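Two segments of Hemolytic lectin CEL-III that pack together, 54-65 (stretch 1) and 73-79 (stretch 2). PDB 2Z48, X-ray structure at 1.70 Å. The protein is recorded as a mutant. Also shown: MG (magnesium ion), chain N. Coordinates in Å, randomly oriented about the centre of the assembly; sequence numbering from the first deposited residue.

Stretch 1, residues 54-65: IRNEARNYCFTP
Stretch 2 73-79: VMSSPCT

What joins the two backbones? Antiparallel strands, their N-to-C directions 138° apart, pair Cys62 with Ser76 and Thr64 with Met74, each satisfying both donors and acceptors. Cys62 N reaches Ser76 O at 2.8 Å and Ser76 N returns to Cys62 O at 3.0 Å, both nearly straight; Thr64 N to Met74 O is 2.8 Å but bent (145°), and Met74 N to Thr64 O is 3.0 Å. Phe63 sits opposite Ser75 (CA–CA 4.7 Å), and Pro65 opposite Val73 (CA–CA 4.3 Å).

Which side-chain polar atoms are satisfied? Thr64 OG1 (chi1 m) donates to Cys62 O at 2.8 Å, giving that carbonyl a second donor. Asn56 ND2 and Ser75 OG, 3.7 Å apart, are bridged by a water 2.9 Å from Asn56 ND2 and 2.8 Å from Ser75 OG. Another water links Asn60 O (2.8 Å) to Cys78 N (2.7 Å). Arg55 NH1 donates to Asn60 OD1 at 2.7 Å.

What else fastens the stretches? A disulfide joins Cys62 SG to Cys78 SG at 2.0 Å, with chi3 103° and both chi1 angles m. Pro77 CD lies over the Tyr61 ring, 4.0 Å from its centroid, while Tyr61 CZ approaches Pro77 CG at 3.6 Å.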

# COMPACT_ATOMS: atom_id res chain seq x y z
N ILE A 54 3.75 -10.37 11.95
CA ILE A 54 3.82 -9.02 11.37
C ILE A 54 5.21 -8.88 10.77
O ILE A 54 6.23 -8.98 11.48
CB ILE A 54 3.51 -7.92 12.42
CG1 ILE A 54 2.08 -8.10 12.95
CG2 ILE A 54 3.68 -6.53 11.77
CD1 ILE A 54 1.74 -7.29 14.19
N ARG A 55 5.26 -8.65 9.46
CA ARG A 55 6.51 -8.55 8.72
C ARG A 55 6.64 -7.19 8.02
O ARG A 55 5.92 -6.24 8.37
CB ARG A 55 6.63 -9.72 7.73
CG ARG A 55 6.17 -11.04 8.35
CD ARG A 55 6.51 -12.23 7.45
NE ARG A 55 5.80 -13.44 7.84
CZ ARG A 55 6.11 -14.65 7.39
NH1 ARG A 55 7.12 -14.80 6.54
NH2 ARG A 55 5.40 -15.70 7.79
N ASN A 56 7.54 -7.08 7.05
CA ASN A 56 7.78 -5.79 6.37
C ASN A 56 8.35 -6.03 4.99
O ASN A 56 8.81 -7.13 4.68
CB ASN A 56 8.70 -4.87 7.20
CG ASN A 56 10.16 -5.30 7.17
OD1 ASN A 56 10.89 -4.97 6.23
ND2 ASN A 56 10.58 -6.04 8.20
N GLU A 57 8.30 -5.01 4.14
CA GLU A 57 8.64 -5.21 2.73
C GLU A 57 10.14 -5.20 2.43
O GLU A 57 10.55 -5.62 1.34
CB GLU A 57 7.91 -4.20 1.85
CG GLU A 57 6.42 -4.49 1.70
CD GLU A 57 6.12 -5.68 0.80
OE1 GLU A 57 7.06 -6.30 0.21
OE2 GLU A 57 4.91 -5.99 0.66
N ALA A 58 10.94 -4.72 3.37
CA ALA A 58 12.39 -4.64 3.16
C ALA A 58 13.04 -6.00 3.41
O ALA A 58 13.99 -6.36 2.71
CB ALA A 58 13.02 -3.58 4.02
N ARG A 59 12.53 -6.73 4.39
CA ARG A 59 13.09 -8.03 4.77
C ARG A 59 12.02 -8.94 5.36
O ARG A 59 11.15 -8.48 6.08
CB ARG A 59 14.24 -7.83 5.78
CG ARG A 59 14.99 -9.11 6.12
CD ARG A 59 16.41 -8.82 6.63
NE ARG A 59 17.21 -10.04 6.52
CZ ARG A 59 18.44 -10.20 7.00
NH1 ARG A 59 19.05 -9.20 7.64
NH2 ARG A 59 19.07 -11.36 6.84
N ASN A 60 12.12 -10.24 5.07
CA ASN A 60 11.16 -11.23 5.58
C ASN A 60 11.42 -11.59 7.06
O ASN A 60 11.67 -12.76 7.40
CB ASN A 60 11.14 -12.49 4.70
CG ASN A 60 10.00 -13.46 5.05
OD1 ASN A 60 8.89 -13.05 5.41
ND2 ASN A 60 10.29 -14.78 4.93
N TYR A 61 11.37 -10.57 7.91
CA TYR A 61 11.55 -10.70 9.36
C TYR A 61 10.24 -10.35 10.06
O TYR A 61 9.35 -9.73 9.46
CB TYR A 61 12.65 -9.74 9.85
CG TYR A 61 14.07 -10.28 9.84
CD1 TYR A 61 15.03 -9.71 10.67
CD2 TYR A 61 14.45 -11.34 9.01
CE1 TYR A 61 16.35 -10.18 10.68
CE2 TYR A 61 15.77 -11.82 9.02
CZ TYR A 61 16.71 -11.23 9.86
OH TYR A 61 18.02 -11.67 9.89
N CYS A 62 10.15 -10.75 11.33
CA CYS A 62 8.91 -10.70 12.11
C CYS A 62 9.05 -9.79 13.34
O CYS A 62 10.08 -9.77 14.00
CB CYS A 62 8.56 -12.13 12.58
SG CYS A 62 7.84 -13.28 11.36
N PHE A 63 8.00 -9.03 13.65
CA PHE A 63 7.93 -8.36 14.95
C PHE A 63 8.04 -9.41 16.04
O PHE A 63 7.24 -10.35 16.06
CB PHE A 63 6.59 -7.63 15.10
CG PHE A 63 6.50 -6.32 14.36
CD1 PHE A 63 5.70 -5.30 14.87
CD2 PHE A 63 7.19 -6.11 13.16
CE1 PHE A 63 5.58 -4.07 14.19
CE2 PHE A 63 7.10 -4.87 12.47
CZ PHE A 63 6.29 -3.86 13.00
N THR A 64 8.99 -9.24 16.96
CA THR A 64 9.29 -10.27 17.94
C THR A 64 9.64 -9.64 19.29
O THR A 64 10.49 -8.76 19.33
CB THR A 64 10.49 -11.12 17.46
OG1 THR A 64 10.24 -11.61 16.13
CG2 THR A 64 10.73 -12.30 18.42
N PRO A 65 8.96 -10.06 20.37
CA PRO A 65 9.35 -9.58 21.72
C PRO A 65 10.65 -10.22 22.17
O PRO A 65 10.86 -11.41 21.93
CB PRO A 65 8.19 -10.01 22.62
CG PRO A 65 7.36 -10.97 21.81
CD PRO A 65 7.85 -11.02 20.40
N VAL A 73 10.46 -4.91 21.70
CA VAL A 73 10.07 -5.53 20.42
C VAL A 73 11.05 -5.09 19.33
O VAL A 73 11.40 -3.91 19.20
CB VAL A 73 8.57 -5.22 20.05
CG1 VAL A 73 8.27 -5.62 18.61
CG2 VAL A 73 7.62 -5.93 20.98
N MET A 74 11.50 -6.07 18.55
CA MET A 74 12.42 -5.85 17.45
C MET A 74 11.93 -6.61 16.22
O MET A 74 11.07 -7.48 16.32
CB MET A 74 13.81 -6.36 17.84
CG MET A 74 14.34 -5.79 19.14
SD MET A 74 16.04 -6.19 19.54
CE MET A 74 16.84 -6.40 17.94
N SER A 75 12.52 -6.29 15.07
CA SER A 75 12.30 -7.06 13.86
C SER A 75 13.42 -8.10 13.75
O SER A 75 14.58 -7.74 13.57
CB SER A 75 12.28 -6.13 12.63
OG SER A 75 12.13 -6.87 11.43
N SER A 76 13.05 -9.37 13.91
CA SER A 76 13.98 -10.49 14.03
C SER A 76 13.57 -11.63 13.08
O SER A 76 12.43 -11.67 12.60
CB SER A 76 13.94 -11.05 15.46
OG SER A 76 13.90 -10.03 16.44
N PRO A 77 14.49 -12.58 12.82
CA PRO A 77 14.14 -13.71 11.95
C PRO A 77 12.85 -14.42 12.40
O PRO A 77 12.62 -14.61 13.60
CB PRO A 77 15.35 -14.64 12.08
CG PRO A 77 16.49 -13.74 12.41
CD PRO A 77 15.89 -12.67 13.29
N CYS A 78 12.00 -14.77 11.43
CA CYS A 78 10.78 -15.51 11.71
C CYS A 78 11.11 -16.98 11.99
O CYS A 78 11.72 -17.65 11.17
CB CYS A 78 9.81 -15.45 10.53
SG CYS A 78 9.30 -13.79 10.04
N THR A 79 10.70 -17.46 13.15
CA THR A 79 10.86 -18.88 13.46
C THR A 79 9.75 -19.70 12.78
O THR A 79 8.57 -19.50 13.05
CB THR A 79 10.92 -19.11 14.98
OG1 THR A 79 11.87 -18.21 15.56
CG2 THR A 79 11.34 -20.55 15.30
MG MG N . 11.77 -1.63 20.37
O HOH W 1 9.39 -7.07 10.69
O HOH W 2 12.96 -14.76 8.94
O HOH W 3 12.56 0.34 21.30